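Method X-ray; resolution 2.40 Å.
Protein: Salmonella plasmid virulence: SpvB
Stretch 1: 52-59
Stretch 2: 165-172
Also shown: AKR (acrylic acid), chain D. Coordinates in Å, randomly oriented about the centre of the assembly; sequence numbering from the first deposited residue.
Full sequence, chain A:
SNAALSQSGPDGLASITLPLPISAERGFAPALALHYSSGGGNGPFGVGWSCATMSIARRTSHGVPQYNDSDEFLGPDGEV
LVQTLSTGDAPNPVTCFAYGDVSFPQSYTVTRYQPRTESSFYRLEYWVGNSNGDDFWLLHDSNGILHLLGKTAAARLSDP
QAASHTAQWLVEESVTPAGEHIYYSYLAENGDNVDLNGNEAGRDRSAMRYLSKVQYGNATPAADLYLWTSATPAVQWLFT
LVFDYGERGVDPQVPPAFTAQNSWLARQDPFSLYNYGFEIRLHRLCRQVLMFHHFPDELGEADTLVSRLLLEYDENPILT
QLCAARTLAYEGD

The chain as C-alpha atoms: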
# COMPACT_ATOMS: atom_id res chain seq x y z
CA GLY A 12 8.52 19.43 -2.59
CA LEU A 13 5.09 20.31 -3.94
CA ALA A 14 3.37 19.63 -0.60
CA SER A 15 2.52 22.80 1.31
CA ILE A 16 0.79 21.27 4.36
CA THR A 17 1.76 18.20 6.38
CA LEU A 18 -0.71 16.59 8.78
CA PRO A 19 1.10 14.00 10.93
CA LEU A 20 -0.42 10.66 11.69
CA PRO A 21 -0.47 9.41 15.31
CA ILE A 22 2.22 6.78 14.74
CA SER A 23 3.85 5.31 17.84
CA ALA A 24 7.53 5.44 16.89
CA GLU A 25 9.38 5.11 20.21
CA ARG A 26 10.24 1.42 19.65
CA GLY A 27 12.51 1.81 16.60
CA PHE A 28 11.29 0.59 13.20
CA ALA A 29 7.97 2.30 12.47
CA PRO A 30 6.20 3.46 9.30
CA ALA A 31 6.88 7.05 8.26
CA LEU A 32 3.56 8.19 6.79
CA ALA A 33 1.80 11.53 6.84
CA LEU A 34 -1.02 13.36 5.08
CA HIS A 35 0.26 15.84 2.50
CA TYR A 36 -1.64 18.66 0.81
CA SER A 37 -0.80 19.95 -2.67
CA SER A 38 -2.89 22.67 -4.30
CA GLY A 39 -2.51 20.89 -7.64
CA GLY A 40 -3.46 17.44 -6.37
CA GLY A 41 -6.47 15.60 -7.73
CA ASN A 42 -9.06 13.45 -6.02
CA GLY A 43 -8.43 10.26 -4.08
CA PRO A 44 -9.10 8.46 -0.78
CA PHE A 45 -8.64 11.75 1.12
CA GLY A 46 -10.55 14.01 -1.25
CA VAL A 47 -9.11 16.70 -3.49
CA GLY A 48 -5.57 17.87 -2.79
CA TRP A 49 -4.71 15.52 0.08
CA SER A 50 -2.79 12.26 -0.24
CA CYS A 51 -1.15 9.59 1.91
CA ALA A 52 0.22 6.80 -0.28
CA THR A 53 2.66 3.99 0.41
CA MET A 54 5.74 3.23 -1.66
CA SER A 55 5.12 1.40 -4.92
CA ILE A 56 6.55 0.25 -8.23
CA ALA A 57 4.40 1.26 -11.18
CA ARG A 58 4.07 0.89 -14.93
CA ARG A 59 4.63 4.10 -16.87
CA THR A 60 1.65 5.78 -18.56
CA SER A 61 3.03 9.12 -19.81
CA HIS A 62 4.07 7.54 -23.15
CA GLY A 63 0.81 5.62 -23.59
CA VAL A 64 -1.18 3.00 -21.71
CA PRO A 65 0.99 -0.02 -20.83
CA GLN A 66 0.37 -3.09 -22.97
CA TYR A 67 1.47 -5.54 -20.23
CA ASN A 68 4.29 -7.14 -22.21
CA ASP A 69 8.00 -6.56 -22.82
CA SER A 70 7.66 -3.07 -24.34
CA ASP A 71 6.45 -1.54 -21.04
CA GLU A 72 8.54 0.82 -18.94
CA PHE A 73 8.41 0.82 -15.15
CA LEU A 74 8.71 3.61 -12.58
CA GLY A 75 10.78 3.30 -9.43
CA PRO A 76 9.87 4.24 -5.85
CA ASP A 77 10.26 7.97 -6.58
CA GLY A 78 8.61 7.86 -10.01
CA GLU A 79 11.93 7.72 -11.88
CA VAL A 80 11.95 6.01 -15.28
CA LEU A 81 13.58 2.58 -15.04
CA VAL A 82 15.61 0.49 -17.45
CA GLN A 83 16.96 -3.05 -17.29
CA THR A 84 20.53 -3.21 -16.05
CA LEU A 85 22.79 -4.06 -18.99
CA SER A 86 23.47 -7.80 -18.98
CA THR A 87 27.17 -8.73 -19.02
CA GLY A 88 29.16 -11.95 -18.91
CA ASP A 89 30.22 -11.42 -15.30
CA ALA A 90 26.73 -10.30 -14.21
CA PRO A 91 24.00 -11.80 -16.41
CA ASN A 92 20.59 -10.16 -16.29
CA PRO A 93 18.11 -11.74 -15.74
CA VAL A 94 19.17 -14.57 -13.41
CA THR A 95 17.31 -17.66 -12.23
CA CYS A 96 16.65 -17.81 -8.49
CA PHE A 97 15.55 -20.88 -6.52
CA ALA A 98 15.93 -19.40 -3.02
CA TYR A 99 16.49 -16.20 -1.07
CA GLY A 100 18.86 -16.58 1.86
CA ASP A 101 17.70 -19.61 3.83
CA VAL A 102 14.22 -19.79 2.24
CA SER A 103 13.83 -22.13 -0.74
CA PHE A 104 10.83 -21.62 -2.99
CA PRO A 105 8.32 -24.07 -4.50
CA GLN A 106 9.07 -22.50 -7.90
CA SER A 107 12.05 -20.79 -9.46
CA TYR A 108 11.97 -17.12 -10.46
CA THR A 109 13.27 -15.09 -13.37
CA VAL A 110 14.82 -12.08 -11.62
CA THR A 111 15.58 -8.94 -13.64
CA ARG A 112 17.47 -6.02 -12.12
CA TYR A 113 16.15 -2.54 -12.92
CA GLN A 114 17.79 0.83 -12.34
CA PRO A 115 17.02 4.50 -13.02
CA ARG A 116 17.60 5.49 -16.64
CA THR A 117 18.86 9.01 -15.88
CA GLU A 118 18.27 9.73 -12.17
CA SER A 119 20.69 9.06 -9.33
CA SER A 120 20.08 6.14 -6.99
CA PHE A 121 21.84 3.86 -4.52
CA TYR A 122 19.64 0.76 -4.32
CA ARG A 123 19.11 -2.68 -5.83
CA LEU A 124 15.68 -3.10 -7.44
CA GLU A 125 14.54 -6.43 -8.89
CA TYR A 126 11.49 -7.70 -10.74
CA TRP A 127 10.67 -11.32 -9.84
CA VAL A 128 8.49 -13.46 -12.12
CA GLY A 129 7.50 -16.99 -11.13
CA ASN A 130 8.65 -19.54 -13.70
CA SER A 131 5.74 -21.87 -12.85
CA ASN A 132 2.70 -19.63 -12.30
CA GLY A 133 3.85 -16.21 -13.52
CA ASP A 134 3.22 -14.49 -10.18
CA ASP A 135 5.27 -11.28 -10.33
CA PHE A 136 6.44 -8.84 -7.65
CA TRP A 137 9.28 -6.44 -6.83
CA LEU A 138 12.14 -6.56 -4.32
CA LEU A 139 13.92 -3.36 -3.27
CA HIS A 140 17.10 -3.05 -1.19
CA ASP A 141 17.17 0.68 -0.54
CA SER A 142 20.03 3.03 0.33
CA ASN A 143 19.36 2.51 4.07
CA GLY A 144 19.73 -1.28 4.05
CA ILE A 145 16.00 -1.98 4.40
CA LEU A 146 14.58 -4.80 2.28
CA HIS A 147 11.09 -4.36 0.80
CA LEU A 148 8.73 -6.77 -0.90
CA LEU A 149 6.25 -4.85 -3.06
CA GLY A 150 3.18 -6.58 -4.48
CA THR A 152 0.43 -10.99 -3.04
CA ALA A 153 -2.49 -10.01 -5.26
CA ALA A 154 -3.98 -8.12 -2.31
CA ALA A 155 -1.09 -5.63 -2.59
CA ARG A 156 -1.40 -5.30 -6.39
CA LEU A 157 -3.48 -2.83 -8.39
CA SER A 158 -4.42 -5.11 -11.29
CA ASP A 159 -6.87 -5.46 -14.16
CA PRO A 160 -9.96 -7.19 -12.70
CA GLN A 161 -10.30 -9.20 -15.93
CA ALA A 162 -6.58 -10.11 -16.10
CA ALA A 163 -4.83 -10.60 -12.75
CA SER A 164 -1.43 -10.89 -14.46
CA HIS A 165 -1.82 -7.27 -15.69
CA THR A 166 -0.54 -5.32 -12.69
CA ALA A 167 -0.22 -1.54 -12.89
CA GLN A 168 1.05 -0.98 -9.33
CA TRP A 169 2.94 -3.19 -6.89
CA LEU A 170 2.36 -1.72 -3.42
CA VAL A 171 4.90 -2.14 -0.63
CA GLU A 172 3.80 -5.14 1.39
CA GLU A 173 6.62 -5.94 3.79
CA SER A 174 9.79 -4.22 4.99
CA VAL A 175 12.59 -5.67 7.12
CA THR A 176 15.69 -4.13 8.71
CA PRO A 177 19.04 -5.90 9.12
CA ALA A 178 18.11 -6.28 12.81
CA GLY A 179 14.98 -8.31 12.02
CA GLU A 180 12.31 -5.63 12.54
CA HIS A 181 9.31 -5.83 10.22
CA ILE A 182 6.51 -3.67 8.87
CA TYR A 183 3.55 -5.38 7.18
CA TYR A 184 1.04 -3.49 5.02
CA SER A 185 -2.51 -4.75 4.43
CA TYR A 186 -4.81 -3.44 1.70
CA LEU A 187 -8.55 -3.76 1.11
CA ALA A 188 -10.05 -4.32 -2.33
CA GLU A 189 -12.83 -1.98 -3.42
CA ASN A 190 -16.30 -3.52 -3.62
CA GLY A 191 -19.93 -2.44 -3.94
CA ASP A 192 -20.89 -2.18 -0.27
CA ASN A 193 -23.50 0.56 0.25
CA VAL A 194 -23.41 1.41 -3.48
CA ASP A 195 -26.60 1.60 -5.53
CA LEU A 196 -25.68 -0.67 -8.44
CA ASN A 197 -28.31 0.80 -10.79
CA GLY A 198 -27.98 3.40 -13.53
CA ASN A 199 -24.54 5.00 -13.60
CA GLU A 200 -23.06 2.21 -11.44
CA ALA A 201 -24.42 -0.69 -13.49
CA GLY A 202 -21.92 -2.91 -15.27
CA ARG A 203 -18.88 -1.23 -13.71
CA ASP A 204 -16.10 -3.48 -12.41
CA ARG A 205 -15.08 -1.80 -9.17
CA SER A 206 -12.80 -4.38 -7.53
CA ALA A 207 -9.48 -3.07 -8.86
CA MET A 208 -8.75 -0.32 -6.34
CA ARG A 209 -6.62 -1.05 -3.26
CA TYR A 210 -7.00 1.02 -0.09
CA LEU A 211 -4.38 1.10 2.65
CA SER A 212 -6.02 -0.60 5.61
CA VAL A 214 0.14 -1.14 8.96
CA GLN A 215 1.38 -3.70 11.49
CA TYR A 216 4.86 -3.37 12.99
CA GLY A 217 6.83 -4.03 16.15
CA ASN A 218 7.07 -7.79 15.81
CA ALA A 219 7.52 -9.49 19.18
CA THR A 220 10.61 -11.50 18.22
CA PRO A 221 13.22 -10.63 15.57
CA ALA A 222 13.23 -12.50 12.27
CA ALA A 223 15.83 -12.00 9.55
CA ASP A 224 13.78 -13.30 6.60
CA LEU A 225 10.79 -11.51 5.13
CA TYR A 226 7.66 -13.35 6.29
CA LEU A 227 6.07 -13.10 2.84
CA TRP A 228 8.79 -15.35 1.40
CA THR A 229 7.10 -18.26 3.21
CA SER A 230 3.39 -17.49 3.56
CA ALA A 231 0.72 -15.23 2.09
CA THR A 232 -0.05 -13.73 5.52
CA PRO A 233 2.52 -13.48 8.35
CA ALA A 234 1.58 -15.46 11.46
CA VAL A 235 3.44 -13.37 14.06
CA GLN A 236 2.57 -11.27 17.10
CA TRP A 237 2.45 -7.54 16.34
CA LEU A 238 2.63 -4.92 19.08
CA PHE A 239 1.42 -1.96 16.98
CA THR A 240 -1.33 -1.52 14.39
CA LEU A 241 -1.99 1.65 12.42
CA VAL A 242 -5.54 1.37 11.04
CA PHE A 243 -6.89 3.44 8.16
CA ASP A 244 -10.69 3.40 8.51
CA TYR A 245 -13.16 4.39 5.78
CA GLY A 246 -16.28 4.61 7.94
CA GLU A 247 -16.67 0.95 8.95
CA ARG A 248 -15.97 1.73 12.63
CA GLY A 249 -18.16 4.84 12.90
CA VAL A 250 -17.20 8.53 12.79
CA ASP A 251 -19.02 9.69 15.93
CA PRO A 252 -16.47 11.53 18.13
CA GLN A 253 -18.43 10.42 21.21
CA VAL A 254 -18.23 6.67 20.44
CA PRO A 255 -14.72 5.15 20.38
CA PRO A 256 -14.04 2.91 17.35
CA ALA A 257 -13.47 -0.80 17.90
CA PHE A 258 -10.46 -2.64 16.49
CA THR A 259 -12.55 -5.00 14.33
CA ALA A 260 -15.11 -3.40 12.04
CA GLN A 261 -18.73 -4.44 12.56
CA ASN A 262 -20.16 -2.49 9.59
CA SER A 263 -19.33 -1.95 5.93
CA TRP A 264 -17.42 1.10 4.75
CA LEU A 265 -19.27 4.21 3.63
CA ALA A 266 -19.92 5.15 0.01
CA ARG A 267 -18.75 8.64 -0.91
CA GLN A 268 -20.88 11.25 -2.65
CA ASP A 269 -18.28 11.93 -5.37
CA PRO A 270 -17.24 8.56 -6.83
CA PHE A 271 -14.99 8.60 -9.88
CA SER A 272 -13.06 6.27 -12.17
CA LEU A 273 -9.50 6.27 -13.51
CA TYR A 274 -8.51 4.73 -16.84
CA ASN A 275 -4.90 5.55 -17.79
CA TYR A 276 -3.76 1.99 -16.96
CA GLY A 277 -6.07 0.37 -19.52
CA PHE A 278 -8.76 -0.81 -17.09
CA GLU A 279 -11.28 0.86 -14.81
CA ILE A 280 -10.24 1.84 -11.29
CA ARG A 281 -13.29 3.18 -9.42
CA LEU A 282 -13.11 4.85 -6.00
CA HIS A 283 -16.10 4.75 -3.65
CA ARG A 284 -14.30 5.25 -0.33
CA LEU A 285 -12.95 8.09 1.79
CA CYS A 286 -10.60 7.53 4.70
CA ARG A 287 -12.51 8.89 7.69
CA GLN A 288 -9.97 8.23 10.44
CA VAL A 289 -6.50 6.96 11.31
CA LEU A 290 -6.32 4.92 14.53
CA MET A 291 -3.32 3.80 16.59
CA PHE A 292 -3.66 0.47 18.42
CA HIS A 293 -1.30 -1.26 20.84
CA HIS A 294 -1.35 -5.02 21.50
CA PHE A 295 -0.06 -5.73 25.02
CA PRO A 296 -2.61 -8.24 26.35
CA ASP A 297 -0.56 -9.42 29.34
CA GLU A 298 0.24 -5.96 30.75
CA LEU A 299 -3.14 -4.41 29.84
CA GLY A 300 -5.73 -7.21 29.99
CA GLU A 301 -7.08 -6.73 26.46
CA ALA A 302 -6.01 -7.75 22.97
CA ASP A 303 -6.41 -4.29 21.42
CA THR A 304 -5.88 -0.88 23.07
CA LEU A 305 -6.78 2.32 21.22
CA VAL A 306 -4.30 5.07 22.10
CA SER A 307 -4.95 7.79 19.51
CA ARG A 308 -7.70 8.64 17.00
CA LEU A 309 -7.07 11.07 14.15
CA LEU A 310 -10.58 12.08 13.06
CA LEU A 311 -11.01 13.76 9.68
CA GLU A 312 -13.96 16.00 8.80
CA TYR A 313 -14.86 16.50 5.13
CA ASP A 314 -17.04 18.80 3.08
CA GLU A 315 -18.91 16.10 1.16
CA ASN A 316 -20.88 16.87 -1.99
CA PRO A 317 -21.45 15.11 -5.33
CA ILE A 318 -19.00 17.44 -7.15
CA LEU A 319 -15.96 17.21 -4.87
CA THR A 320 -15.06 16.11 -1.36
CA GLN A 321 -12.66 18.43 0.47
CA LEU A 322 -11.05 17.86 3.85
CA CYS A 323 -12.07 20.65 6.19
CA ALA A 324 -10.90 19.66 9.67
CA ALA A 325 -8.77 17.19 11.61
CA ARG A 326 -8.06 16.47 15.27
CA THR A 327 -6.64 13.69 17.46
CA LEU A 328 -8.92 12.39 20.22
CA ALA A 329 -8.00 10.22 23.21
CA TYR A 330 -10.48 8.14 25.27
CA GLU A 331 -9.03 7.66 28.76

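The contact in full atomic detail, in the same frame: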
# COMPACT_ATOMS: atom_id res chain seq x y z
N ALA A 52 0.01 8.03 0.47
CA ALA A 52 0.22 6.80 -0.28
C ALA A 52 1.49 6.10 0.19
O ALA A 52 2.44 6.75 0.63
CB ALA A 52 0.30 7.08 -1.79
N THR A 53 1.48 4.78 0.08
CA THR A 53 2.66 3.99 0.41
C THR A 53 3.56 3.87 -0.81
O THR A 53 3.16 4.18 -1.94
CB THR A 53 2.26 2.60 0.92
OG1 THR A 53 1.53 1.91 -0.11
CG2 THR A 53 1.39 2.71 2.17
N MET A 54 4.79 3.43 -0.58
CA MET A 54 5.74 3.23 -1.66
C MET A 54 5.24 2.17 -2.62
O MET A 54 4.55 1.22 -2.24
CB MET A 54 7.10 2.83 -1.08
CG MET A 54 8.19 2.62 -2.11
SD MET A 54 9.79 2.38 -1.33
CE MET A 54 9.56 0.75 -0.61
N SER A 55 5.58 2.33 -3.90
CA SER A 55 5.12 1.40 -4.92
C SER A 55 6.08 1.39 -6.11
O SER A 55 6.85 2.33 -6.32
CB SER A 55 3.71 1.74 -5.40
OG SER A 55 3.71 2.95 -6.14
N ILE A 56 6.00 0.31 -6.87
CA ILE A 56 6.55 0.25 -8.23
C ILE A 56 5.37 0.32 -9.19
O ILE A 56 4.31 -0.26 -8.92
CB ILE A 56 7.38 -1.03 -8.45
CG1 ILE A 56 8.50 -1.15 -7.41
CG2 ILE A 56 7.97 -1.05 -9.85
CD1 ILE A 56 9.43 0.05 -7.34
N ALA A 57 5.53 1.04 -10.29
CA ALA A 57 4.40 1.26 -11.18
C ALA A 57 4.83 1.18 -12.64
O ALA A 57 5.98 1.44 -12.99
CB ALA A 57 3.73 2.62 -10.92
N ARG A 58 3.87 0.82 -13.49
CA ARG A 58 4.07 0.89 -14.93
C ARG A 58 3.87 2.32 -15.40
O ARG A 58 2.97 3.03 -14.93
CB ARG A 58 3.11 -0.04 -15.66
CG ARG A 58 3.37 -1.52 -15.39
CD ARG A 58 2.53 -2.39 -16.32
NE ARG A 58 2.65 -3.80 -15.95
CZ ARG A 58 3.41 -4.68 -16.59
NH1 ARG A 58 4.13 -4.30 -17.64
NH2 ARG A 58 3.45 -5.94 -16.17
N ARG A 59 4.72 2.75 -16.33
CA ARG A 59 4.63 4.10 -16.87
C ARG A 59 3.38 4.26 -17.74
O ARG A 59 2.97 3.33 -18.44
CB ARG A 59 5.88 4.42 -17.68
CG ARG A 59 6.10 5.90 -17.92
CD ARG A 59 7.27 6.13 -18.86
NE ARG A 59 7.62 7.54 -18.95
CZ ARG A 59 8.63 8.02 -19.66
NH1 ARG A 59 9.41 7.20 -20.36
NH2 ARG A 59 8.87 9.32 -19.68
N HIS A 165 -2.07 -8.64 -15.24
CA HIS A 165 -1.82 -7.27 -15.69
C HIS A 165 -1.83 -6.37 -14.46
O HIS A 165 -2.87 -5.84 -14.07
CB HIS A 165 -2.87 -6.84 -16.71
CG HIS A 165 -2.80 -7.58 -18.00
ND1 HIS A 165 -3.52 -7.20 -19.12
CD2 HIS A 165 -2.10 -8.68 -18.37
CE1 HIS A 165 -3.27 -8.03 -20.11
NE2 HIS A 165 -2.41 -8.94 -19.69
N THR A 166 -0.66 -6.17 -13.87
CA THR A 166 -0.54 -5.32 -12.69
C THR A 166 0.03 -3.97 -13.08
O THR A 166 1.07 -3.89 -13.74
CB THR A 166 0.33 -5.99 -11.62
OG1 THR A 166 -0.37 -7.10 -11.06
CG2 THR A 166 0.67 -4.99 -10.51
N ALA A 167 -0.66 -2.91 -12.67
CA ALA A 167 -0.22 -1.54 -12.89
C ALA A 167 0.63 -1.01 -11.74
O ALA A 167 1.51 -0.18 -11.97
CB ALA A 167 -1.44 -0.63 -13.08
N GLN A 168 0.37 -1.47 -10.52
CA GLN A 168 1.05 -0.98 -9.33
C GLN A 168 1.31 -2.13 -8.37
O GLN A 168 0.38 -2.86 -8.02
CB GLN A 168 0.21 0.10 -8.64
CG GLN A 168 0.30 1.46 -9.28
CD GLN A 168 -0.57 2.47 -8.57
OE1 GLN A 168 -1.03 2.22 -7.45
NE2 GLN A 168 -0.79 3.62 -9.20
N TRP A 169 2.56 -2.29 -7.97
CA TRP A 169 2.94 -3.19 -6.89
C TRP A 169 3.17 -2.34 -5.64
O TRP A 169 4.10 -1.53 -5.60
CB TRP A 169 4.20 -3.99 -7.24
CG TRP A 169 4.07 -4.87 -8.44
CD1 TRP A 169 3.83 -6.22 -8.44
CD2 TRP A 169 4.18 -4.48 -9.81
NE1 TRP A 169 3.78 -6.69 -9.73
CE2 TRP A 169 4.00 -5.64 -10.59
CE3 TRP A 169 4.42 -3.27 -10.46
CZ2 TRP A 169 4.04 -5.62 -11.99
CZ3 TRP A 169 4.46 -3.25 -11.84
CH2 TRP A 169 4.27 -4.42 -12.59
N LEU A 170 2.31 -2.51 -4.64
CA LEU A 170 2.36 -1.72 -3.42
C LEU A 170 3.27 -2.40 -2.40
O LEU A 170 3.29 -3.63 -2.30
CB LEU A 170 0.95 -1.56 -2.84
CG LEU A 170 -0.14 -1.12 -3.83
CD1 LEU A 170 -1.48 -1.04 -3.13
CD2 LEU A 170 0.22 0.22 -4.46
N VAL A 171 4.01 -1.58 -1.64
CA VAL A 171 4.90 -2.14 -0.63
C VAL A 171 4.10 -2.97 0.35
O VAL A 171 3.07 -2.53 0.88
CB VAL A 171 5.71 -1.03 0.07
CG1 VAL A 171 4.80 -0.04 0.79
CG2 VAL A 171 6.71 -1.65 1.04
N GLU A 172 4.53 -4.20 0.56
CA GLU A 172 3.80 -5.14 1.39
C GLU A 172 4.55 -5.56 2.63
O GLU A 172 3.92 -5.82 3.66
CB GLU A 172 3.41 -6.38 0.57
CG GLU A 172 2.18 -7.10 1.09
CD GLU A 172 1.70 -8.19 0.16
OE1 GLU A 172 2.33 -8.38 -0.91
OE2 GLU A 172 0.69 -8.85 0.48
CA AKR D . -2.86 2.39 -2.14
CB AKR D . -3.39 2.61 -3.31
C AKR D . -1.89 3.41 -1.54
O AKR D . -0.72 3.51 -2.00
OXT AKR D . -2.26 4.14 -0.59
O HOH W 1 1.87 -7.60 -14.16

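The shortest polar link joins a side chain to the backbone: Arg58 NE donates to Thr166 O at 2.7 Å, with the carbonyl lying at the edge of the guanidinium, near its plane, where the N-H bonds point. A water extends the same grip, accepting from Arg58 NH2 at 3.0 Å and from Thr166 N at 2.9 Å, so one arginine reads both the carbonyl and, through solvent, the amide of one residue. Its own amide is also used, Arg58 N reaching Ala167 O at 3.0 Å just where the second stretch turns a corner.

From there the backbones run antiparallel, their strand axes 176° apart in direction. Ile56 and Trp169 form the hydrogen-bonded pair, Ile56 N to Trp169 O at 2.9 Å and Trp169 N to Ile56 O at 2.8 Å; Val171 N to Met54 O, 2.9 Å, carries the ladder one step further. Between these rungs lie the non-hydrogen-bonded pairs, Ser55 with Leu170 and Ala57 with Gln168, where the strands draw closer and CA-H groups face carbonyls, as in Ser55 CA to Trp169 O at 3.2 Å.

The alternation sorts the side chains. Ser55, Ala57, Gln168 and Leu170 share one face, and their contacts are modest: Ser55 CB lies 3.9 Å from Leu170 CD2, and Ala57 CB 4.0 Å from Gln168 CG. On the other face, Ile56 CB meets Trp169 CE3 at 4.2 Å, although the end of the isoleucine leads away. The indole reaches along the strand to Arg58, whose NE is 3.8 Å from Trp169 CH2.

Past the last bridged pair, where stretch 1 is no longer strand, Val171 packs its CG1 3.7 Å from Thr53 CB and its CG2 4.1 Å from Met54 CE. At this end acrylic acid accepts a hydrogen bond from Thr53 N to its O, 3.3 Å, while Leu170 CD1 lies 3.8 Å from CA of the acrylic acid.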